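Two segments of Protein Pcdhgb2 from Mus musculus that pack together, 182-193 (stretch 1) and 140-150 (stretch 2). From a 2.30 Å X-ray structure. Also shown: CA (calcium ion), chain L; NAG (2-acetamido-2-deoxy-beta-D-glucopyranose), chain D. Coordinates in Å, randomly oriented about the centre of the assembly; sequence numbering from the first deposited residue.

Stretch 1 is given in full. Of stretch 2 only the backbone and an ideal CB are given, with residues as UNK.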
ATOM      1  N   ASN A 182      15.872   1.944  10.324  1.00 74.85           N
ATOM      2  CA  ASN A 182      17.043   2.562  10.943  1.00 78.84           C
ATOM      3  C   ASN A 182      17.566   1.602  12.006  1.00 72.76           C
ATOM      4  O   ASN A 182      16.934   1.421  13.053  1.00 71.89           O
ATOM      5  CB  ASN A 182      16.706   3.928  11.538  1.00 90.24           C
ATOM      6  CG  ASN A 182      16.807   5.050  10.519  1.00 99.62           C
ATOM      7  OD1 ASN A 182      17.534   4.940   9.532  1.00 91.52           O
ATOM      8  ND2 ASN A 182      16.080   6.141  10.757  1.00119.34           N
ATOM      9  N   VAL A 183      18.713   0.984  11.736  1.00 69.22           N
ATOM     10  CA  VAL A 183      19.290  -0.039  12.601  1.00 67.06           C
ATOM     11  C   VAL A 183      20.510   0.552  13.292  1.00 67.13           C
ATOM     12  O   VAL A 183      21.489   0.926  12.632  1.00 59.85           O
ATOM     13  CB  VAL A 183      19.660  -1.304  11.810  1.00 64.89           C
ATOM     14  CG1 VAL A 183      20.134  -2.402  12.745  1.00 58.03           C
ATOM     15  CG2 VAL A 183      18.466  -1.775  10.986  1.00 57.39           C
ATOM     16  N   THR A 184      20.453   0.630  14.621  1.00 67.13           N
ATOM     17  CA  THR A 184      21.526   1.193  15.432  1.00 67.33           C
ATOM     18  C   THR A 184      22.370   0.066  16.016  1.00 65.70           C
ATOM     19  O   THR A 184      21.863  -0.762  16.782  1.00 68.19           O
ATOM     20  CB  THR A 184      20.965   2.068  16.553  1.00 70.06           C
ATOM     21  OG1 THR A 184      20.397   3.259  15.996  1.00 71.36           O
ATOM     22  CG2 THR A 184      22.065   2.446  17.533  1.00 69.85           C
ATOM     23  N   ILE A 185      23.649   0.038  15.659  1.00 62.63           N
ATOM     24  CA  ILE A 185      24.595  -0.942  16.180  1.00 65.24           C
ATOM     25  C   ILE A 185      25.484  -0.246  17.204  1.00 66.51           C
ATOM     26  O   ILE A 185      26.109   0.776  16.900  1.00 65.25           O
ATOM     27  CB  ILE A 185      25.428  -1.570  15.053  1.00 64.91           C
ATOM     28  CG1 ILE A 185      24.535  -2.432  14.157  1.00 64.42           C
ATOM     29  CG2 ILE A 185      26.582  -2.383  15.631  1.00 65.33           C
ATOM     30  CD1 ILE A 185      25.270  -3.110  13.030  1.00 63.79           C
ATOM     31  N   VAL A 186      25.538  -0.793  18.417  1.00 67.84           N
ATOM     32  CA  VAL A 186      26.276  -0.199  19.528  1.00 70.79           C
ATOM     33  C   VAL A 186      27.469  -1.088  19.852  1.00 73.12           C
ATOM     34  O   VAL A 186      27.334  -2.314  19.932  1.00 75.07           O
ATOM     35  CB  VAL A 186      25.381  -0.013  20.765  1.00 72.08           C
ATOM     36  CG1 VAL A 186      26.174   0.599  21.911  1.00 73.15           C
ATOM     37  CG2 VAL A 186      24.176   0.851  20.424  1.00 71.63           C
ATOM     38  N   ALA A 187      28.633  -0.468  20.039  1.00 73.11           N
ATOM     39  CA  ALA A 187      29.861  -1.170  20.388  1.00 71.52           C
ATOM     40  C   ALA A 187      30.443  -0.550  21.649  1.00 75.62           C
ATOM     41  O   ALA A 187      30.535   0.676  21.754  1.00 77.81           O
ATOM     42  CB  ALA A 187      30.875  -1.107  19.243  1.00 68.08           C
ATOM     43  N   ALA A 188      30.835  -1.393  22.604  1.00 75.83           N
ATOM     44  CA  ALA A 188      31.343  -0.919  23.883  1.00 78.67           C
ATOM     45  C   ALA A 188      32.560  -1.735  24.296  1.00 77.58           C
ATOM     46  O   ALA A 188      32.640  -2.937  24.024  1.00 76.53           O
ATOM     47  CB  ALA A 188      30.265  -0.990  24.971  1.00 82.28           C
ATOM     48  N   ASP A 189      33.507  -1.075  24.956  1.00 77.05           N
ATOM     49  CA  ASP A 189      34.686  -1.767  25.450  1.00 77.17           C
ATOM     50  C   ASP A 189      34.455  -2.264  26.873  1.00 80.23           C
ATOM     51  O   ASP A 189      33.520  -1.850  27.561  1.00 82.27           O
ATOM     52  CB  ASP A 189      35.931  -0.870  25.386  1.00 76.87           C
ATOM     53  CG  ASP A 189      35.800   0.413  26.207  1.00 78.23           C
ATOM     54  OD1 ASP A 189      35.215   0.397  27.307  1.00 79.87           O
ATOM     55  OD2 ASP A 189      36.311   1.456  25.749  1.00 78.15           O
ATOM     56  N   ARG A 190      35.336  -3.159  27.314  1.00 82.80           N
ATOM     57  CA  ARG A 190      35.213  -3.746  28.640  1.00 87.59           C
ATOM     58  C   ARG A 190      36.285  -3.205  29.582  1.00 92.04           C
ATOM     59  O   ARG A 190      36.945  -3.967  30.298  1.00 92.71           O
ATOM     60  CB  ARG A 190      35.275  -5.270  28.545  1.00 88.67           C
ATOM     61  CG  ARG A 190      34.112  -5.866  27.758  1.00 89.28           C
ATOM     62  CD  ARG A 190      34.222  -7.377  27.635  1.00 92.88           C
ATOM     63  NE  ARG A 190      33.052  -7.951  26.975  1.00 95.15           N
ATOM     64  CZ  ARG A 190      32.138  -8.701  27.581  1.00100.58           C
ATOM     65  NH1 ARG A 190      32.258  -8.982  28.872  1.00105.55           N
ATOM     66  NH2 ARG A 190      31.107  -9.175  26.892  1.00100.48           N
ATOM     67  N   GLY A 191      36.460  -1.883  29.586  1.00 93.08           N
ATOM     68  CA  GLY A 191      37.330  -1.222  30.530  1.00 94.81           C
ATOM     69  C   GLY A 191      36.549  -0.603  31.680  1.00 99.25           C
ATOM     70  O   GLY A 191      35.329  -0.706  31.779  1.00101.56           O
ATOM     71  N   LYS A 192      37.291   0.050  32.566  1.00101.95           N
ATOM     72  CA  LYS A 192      36.694   0.713  33.718  1.00106.48           C
ATOM     73  C   LYS A 192      37.162   2.163  33.808  1.00105.79           C
ATOM     74  O   LYS A 192      38.319   2.426  34.134  1.00105.56           O
ATOM     75  CB  LYS A 192      37.034  -0.033  35.009  1.00112.66           C
ATOM     76  CG  LYS A 192      36.550  -1.474  35.044  1.00116.57           C
ATOM     77  CD  LYS A 192      37.719  -2.441  35.136  1.00118.74           C
ATOM     78  CE  LYS A 192      37.242  -3.875  35.291  1.00121.43           C
ATOM     79  NZ  LYS A 192      38.379  -4.817  35.492  1.00123.55           N
ATOM     80  N   PRO A 193      36.260   3.110  33.509  1.00105.25           N
ATOM     81  CA  PRO A 193      34.881   2.859  33.078  1.00104.29           C
ATOM     82  C   PRO A 193      34.791   2.514  31.593  1.00101.32           C
ATOM     83  O   PRO A 193      35.715   2.844  30.846  1.00100.32           O
ATOM     84  CB  PRO A 193      34.187   4.187  33.373  1.00105.08           C
ATOM     85  CG  PRO A 193      35.254   5.197  33.156  1.00104.03           C
ATOM     86  CD  PRO A 193      36.532   4.553  33.648  1.00105.37           C
ATOM     87  N   UNK A 140      44.435  -4.602  25.973  1.00 83.10           N
ATOM     88  CA  UNK A 140      43.789  -5.452  26.958  1.00 84.59           C
ATOM     89  C   UNK A 140      42.282  -5.294  26.967  1.00 81.52           C
ATOM     90  O   UNK A 140      41.632  -5.197  25.920  1.00 77.96           O
ATOM     91  CB  UNK A 140      44.345  -5.152  28.351  1.00 84.59           C
ATOM     92  N   UNK A 141      41.716  -5.259  28.176  1.00 84.45           N
ATOM     93  CA  UNK A 141      40.269  -5.161  28.321  1.00 86.07           C
ATOM     94  C   UNK A 141      39.745  -3.832  27.795  1.00 83.69           C
ATOM     95  O   UNK A 141      38.630  -3.765  27.258  1.00 81.39           O
ATOM     96  CB  UNK A 141      39.870  -5.337  29.788  1.00 86.07           C
ATOM     97  N   UNK A 142      40.531  -2.763  27.941  1.00 82.92           N
ATOM     98  CA  UNK A 142      40.109  -1.465  27.433  1.00 81.60           C
ATOM     99  C   UNK A 142      39.934  -1.474  25.918  1.00 80.01           C
ATOM    100  O   UNK A 142      39.159  -0.669  25.387  1.00 77.19           O
ATOM    101  CB  UNK A 142      41.123  -0.391  27.833  1.00 81.60           C
ATOM    102  N   UNK A 143      40.616  -2.376  25.217  1.00 80.30           N
ATOM    103  CA  UNK A 143      40.467  -2.538  23.788  1.00 77.71           C
ATOM    104  C   UNK A 143      39.588  -3.688  23.351  1.00 77.85           C
ATOM    105  O   UNK A 143      39.443  -3.915  22.145  1.00 74.83           O
ATOM    106  CB  UNK A 143      41.852  -2.712  23.161  1.00 77.71           C
ATOM    107  N   UNK A 144      38.999  -4.427  24.287  1.00 81.14           N
ATOM    108  CA  UNK A 144      38.134  -5.556  23.964  1.00 83.23           C
ATOM    109  C   UNK A 144      36.718  -5.032  23.744  1.00 82.61           C
ATOM    110  O   UNK A 144      36.058  -4.593  24.692  1.00 83.64           O
ATOM    111  CB  UNK A 144      38.164  -6.612  25.070  1.00 83.23           C
ATOM    112  N   UNK A 145      36.251  -5.080  22.495  1.00 80.07           N
ATOM    113  CA  UNK A 145      34.971  -4.502  22.102  1.00 78.08           C
ATOM    114  C   UNK A 145      34.000  -5.616  21.738  1.00 81.09           C
ATOM    115  O   UNK A 145      34.389  -6.652  21.186  1.00 81.83           O
ATOM    116  CB  UNK A 145      35.145  -3.533  20.931  1.00 78.08           C
ATOM    117  N   UNK A 146      32.724  -5.395  22.048  1.00 83.60           N
ATOM    118  CA  UNK A 146      31.655  -6.293  21.638  1.00 85.96           C
ATOM    119  C   UNK A 146      30.452  -5.476  21.188  1.00 84.73           C
ATOM    120  O   UNK A 146      30.183  -4.394  21.716  1.00 84.43           O
ATOM    121  CB  UNK A 146      31.271  -7.242  22.775  1.00 85.96           C
ATOM    122  N   UNK A 147      29.735  -6.008  20.202  1.00 82.53           N
ATOM    123  CA  UNK A 147      28.630  -5.312  19.566  1.00 81.22           C
ATOM    124  C   UNK A 147      27.309  -6.016  19.836  1.00 83.51           C
ATOM    125  O   UNK A 147      27.258  -7.216  20.120  1.00 85.77           O
ATOM    126  CB  UNK A 147      28.870  -5.199  18.059  1.00 81.22           C
ATOM    127  N   UNK A 148      26.236  -5.240  19.732  1.00 83.52           N
ATOM    128  CA  UNK A 148      24.880  -5.763  19.748  1.00 84.12           C
ATOM    129  C   UNK A 148      23.988  -4.760  19.032  1.00 79.14           C
ATOM    130  O   UNK A 148      24.356  -3.597  18.847  1.00 77.80           O
ATOM    131  CB  UNK A 148      24.394  -6.022  21.176  1.00 84.12           C
ATOM    132  N   UNK A 149      22.816  -5.232  18.622  1.00 75.86           N
ATOM    133  CA  UNK A 149      21.847  -4.425  17.891  1.00 70.15           C
ATOM    134  C   UNK A 149      20.762  -3.977  18.856  1.00 70.80           C
ATOM    135  O   UNK A 149      20.311  -4.755  19.704  1.00 71.50           O
ATOM    136  CB  UNK A 149      21.249  -5.203  16.717  1.00 70.15           C
ATOM    137  N   UNK A 150      20.349  -2.718  18.745  1.00 73.11           N
ATOM    138  CA  UNK A 150      19.223  -2.238  19.528  1.00 81.36           C
ATOM    139  C   UNK A 150      17.909  -2.602  18.849  1.00 86.56           C
ATOM    140  O   UNK A 150      17.807  -2.632  17.619  1.00 79.76           O
ATOM    141  CB  UNK A 150      19.318  -0.725  19.733  1.00 81.36           C
TER
HETATM  142 CA    CA L 709      38.769   1.640  24.806  1.00 63.32          CA
HETATM  143  C1  NAG D   1      16.099   7.266   9.849  1.00 66.14           C
HETATM  144  C2  NAG D   1      14.689   7.702   9.454  1.00 73.91           C
HETATM  145  C3  NAG D   1      14.765   8.833   8.436  1.00 81.07           C
HETATM  146  C4  NAG D   1      15.576   9.992   9.001  1.00 85.73           C
HETATM  147  C5  NAG D   1      16.962   9.499   9.424  1.00 83.18           C
HETATM  148  C6  NAG D   1      17.797  10.568  10.097  1.00 87.59           C
HETATM  149  C7  NAG D   1      12.829   6.103   9.537  1.00 71.51           C
HETATM  150  C8  NAG D   1      12.153   4.953   8.854  1.00 71.59           C
HETATM  151  N2  NAG D   1      13.915   6.589   8.926  1.00 73.36           N
HETATM  152  O3  NAG D   1      13.450   9.256   8.094  1.00 82.45           O
HETATM  153  O4  NAG D   1      15.690  11.021   8.021  1.00 93.17           O
HETATM  154  O5  NAG D   1      16.839   8.411  10.359  1.00 75.66           O
HETATM  155  O6  NAG D   1      17.241  10.950  11.348  1.00 92.68           O
HETATM  156  O7  NAG D   1      12.412   6.570  10.593  1.00 70.38           O

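Position 140 has phi 59° and psi -138°, and an ideal CB there finds nothing of stretch 1 within 5.5 Å. The positive phi favours glycine, and the residue is Gly140.

At 141 the ideal CB lies 3.3 Å from Arg190 O, a tight fit, while the ammonium of Lys192 lies free beyond. An acidic chain of some length would suit, though polar ones are possible. Glu141 carries OE1 to 3.5 Å from Lys192 NZ, a salt bridge with a weak hydrogen bond.

From 142 CA-to-CB points away, yet the backbone O of 142 lies 2.4 Å from the calcium ion CA and binds it, as Asp189 OD2 does at 2.6 Å from the same ion. Many small or polar residues would fit. Asn142 turns its end back, placing OD1 3.3 Å from Gly191 CA; a CB on Gly191 would lie 2.6 Å from Asn142 OD1, a clash.

Position 143 points away with nothing in reach, so the contact sets little preference; it is Gly143.

At 144 the ideal CB is 4.7 Å from Arg190 CB, and the nearby guanidinium favours an acidic or polar chain. In Asp144, OD2 is 4.5 Å from Arg190 NE but well out of the guanidinium plane, so only charge proximity is supported.

Position 145 opposes Asp189 in a non-hydrogen-bonded antiparallel pair, its ideal CB 5.2 Å from Ala187 CB. A small or branched apolar residue suits; Val145 sets CG1 3.7 Å from Ala187 CB.

Position 146 pairs with Ala188 through two backbone bonds, N to Ala188 O and O to Ala188 N, each 3.2 Å. Its CB points to the other face, 4.6 Å from Arg190 NH2, so an aromatic or acidic chain could answer the cation. Tyr146 makes an off-centre cation-pi contact, Arg190 CZ standing 4.5 Å from the ring centroid.

At 147 the ideal CB is 4.4 Å from Ile185 CG2 and 4.7 Å from Ala187 CB, suiting a compact apolar residue. Cys147 brings SG to 3.6 Å from Ala187 CB.

Position 148 forms the hydrogen-bonded pair with Val186, its N 3.1 Å from Val186 O. Polar or apolar chains could cover that valine. His148, chi1 p, lays CE1 3.5 Å from Val186 CB and adds a weak bond from ND1 to Val186 O, 3.4 Å.

Position 149 faces Val183 and Ile185, so a branched apolar residue is expected. Val149 touches both: CG1 to Val183 CG1 3.9 Å, CG2 to Ile185 CG1 4.1 Å.

Position 150 points toward stretch 1, near Thr184 and Val186 CG2; a medium or large apolar chain suits. Leu150 CD1 reaches 3.8 Å from Val186 CG2 and from Thr184 CG2.

Stretch 2 (140-150) GENGDVYCHVL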
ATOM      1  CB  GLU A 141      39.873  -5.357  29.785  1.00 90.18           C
ATOM      2  CG  GLU A 141      40.113  -6.762  30.296  1.00 96.05           C
ATOM      3  CD  GLU A 141      39.627  -6.961  31.718  1.00105.03           C
ATOM      4  OE1 GLU A 141      39.028  -6.018  32.280  1.00107.42           O
ATOM      5  OE2 GLU A 141      39.845  -8.059  32.273  1.00109.56           O
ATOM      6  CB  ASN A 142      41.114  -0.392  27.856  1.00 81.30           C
ATOM      7  CG  ASN A 142      41.269  -0.302  29.367  1.00 84.57           C
ATOM      8  OD1 ASN A 142      40.603  -1.020  30.114  1.00 87.26           O
ATOM      9  ND2 ASN A 142      42.159   0.570  29.821  1.00 84.81           N
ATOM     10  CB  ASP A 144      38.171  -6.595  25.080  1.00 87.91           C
ATOM     11  CG  ASP A 144      37.917  -8.001  24.577  1.00 91.87           C
ATOM     12  OD1 ASP A 144      38.483  -8.369  23.526  1.00 91.39           O
ATOM     13  OD2 ASP A 144      37.153  -8.739  25.233  1.00 97.78           O
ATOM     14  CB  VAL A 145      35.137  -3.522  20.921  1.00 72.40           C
ATOM     15  CG1 VAL A 145      33.814  -2.828  20.593  1.00 70.39           C
ATOM     16  CG2 VAL A 145      36.213  -2.507  21.223  1.00 69.61           C
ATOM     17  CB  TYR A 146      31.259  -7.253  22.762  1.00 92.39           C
ATOM     18  CG  TYR A 146      32.322  -8.285  23.054  1.00 98.00           C
ATOM     19  CD1 TYR A 146      32.301  -9.528  22.432  1.00 99.80           C
ATOM     20  CD2 TYR A 146      33.356  -8.012  23.939  1.00101.57           C
ATOM     21  CE1 TYR A 146      33.276 -10.474  22.695  1.00103.45           C
ATOM     22  CE2 TYR A 146      34.333  -8.949  24.208  1.00104.31           C
ATOM     23  CZ  TYR A 146      34.290 -10.178  23.585  1.00105.33           C
ATOM     24  OH  TYR A 146      35.263 -11.112  23.847  1.00107.59           O
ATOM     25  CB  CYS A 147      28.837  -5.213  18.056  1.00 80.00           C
ATOM     26  SG  CYS A 147      30.236  -4.230  17.557  1.00 81.67           S
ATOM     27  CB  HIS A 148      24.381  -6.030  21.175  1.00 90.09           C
ATOM     28  CG  HIS A 148      24.175  -4.791  21.988  1.00 93.95           C
ATOM     29  ND1 HIS A 148      25.017  -3.702  21.916  1.00 93.95           N
ATOM     30  CD2 HIS A 148      23.220  -4.466  22.892  1.00 98.04           C
ATOM     31  CE1 HIS A 148      24.593  -2.764  22.744  1.00 97.14           C
ATOM     32  NE2 HIS A 148      23.503  -3.202  23.347  1.00100.86           N
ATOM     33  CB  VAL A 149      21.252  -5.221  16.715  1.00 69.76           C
ATOM     34  CG1 VAL A 149      20.119  -4.444  16.038  1.00 69.70           C
ATOM     35  CG2 VAL A 149      22.335  -5.559  15.712  1.00 67.88           C
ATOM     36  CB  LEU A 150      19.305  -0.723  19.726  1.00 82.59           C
ATOM     37  CG  LEU A 150      20.453  -0.224  20.606  1.00 84.13           C
ATOM     38  CD1 LEU A 150      20.425   1.292  20.712  1.00 86.13           C
ATOM     39  CD2 LEU A 150      20.394  -0.860  21.989  1.00 85.77           C
TER
HETATM   40  O   HOH W   1      18.282  -0.594  16.042  1.00 54.43           O
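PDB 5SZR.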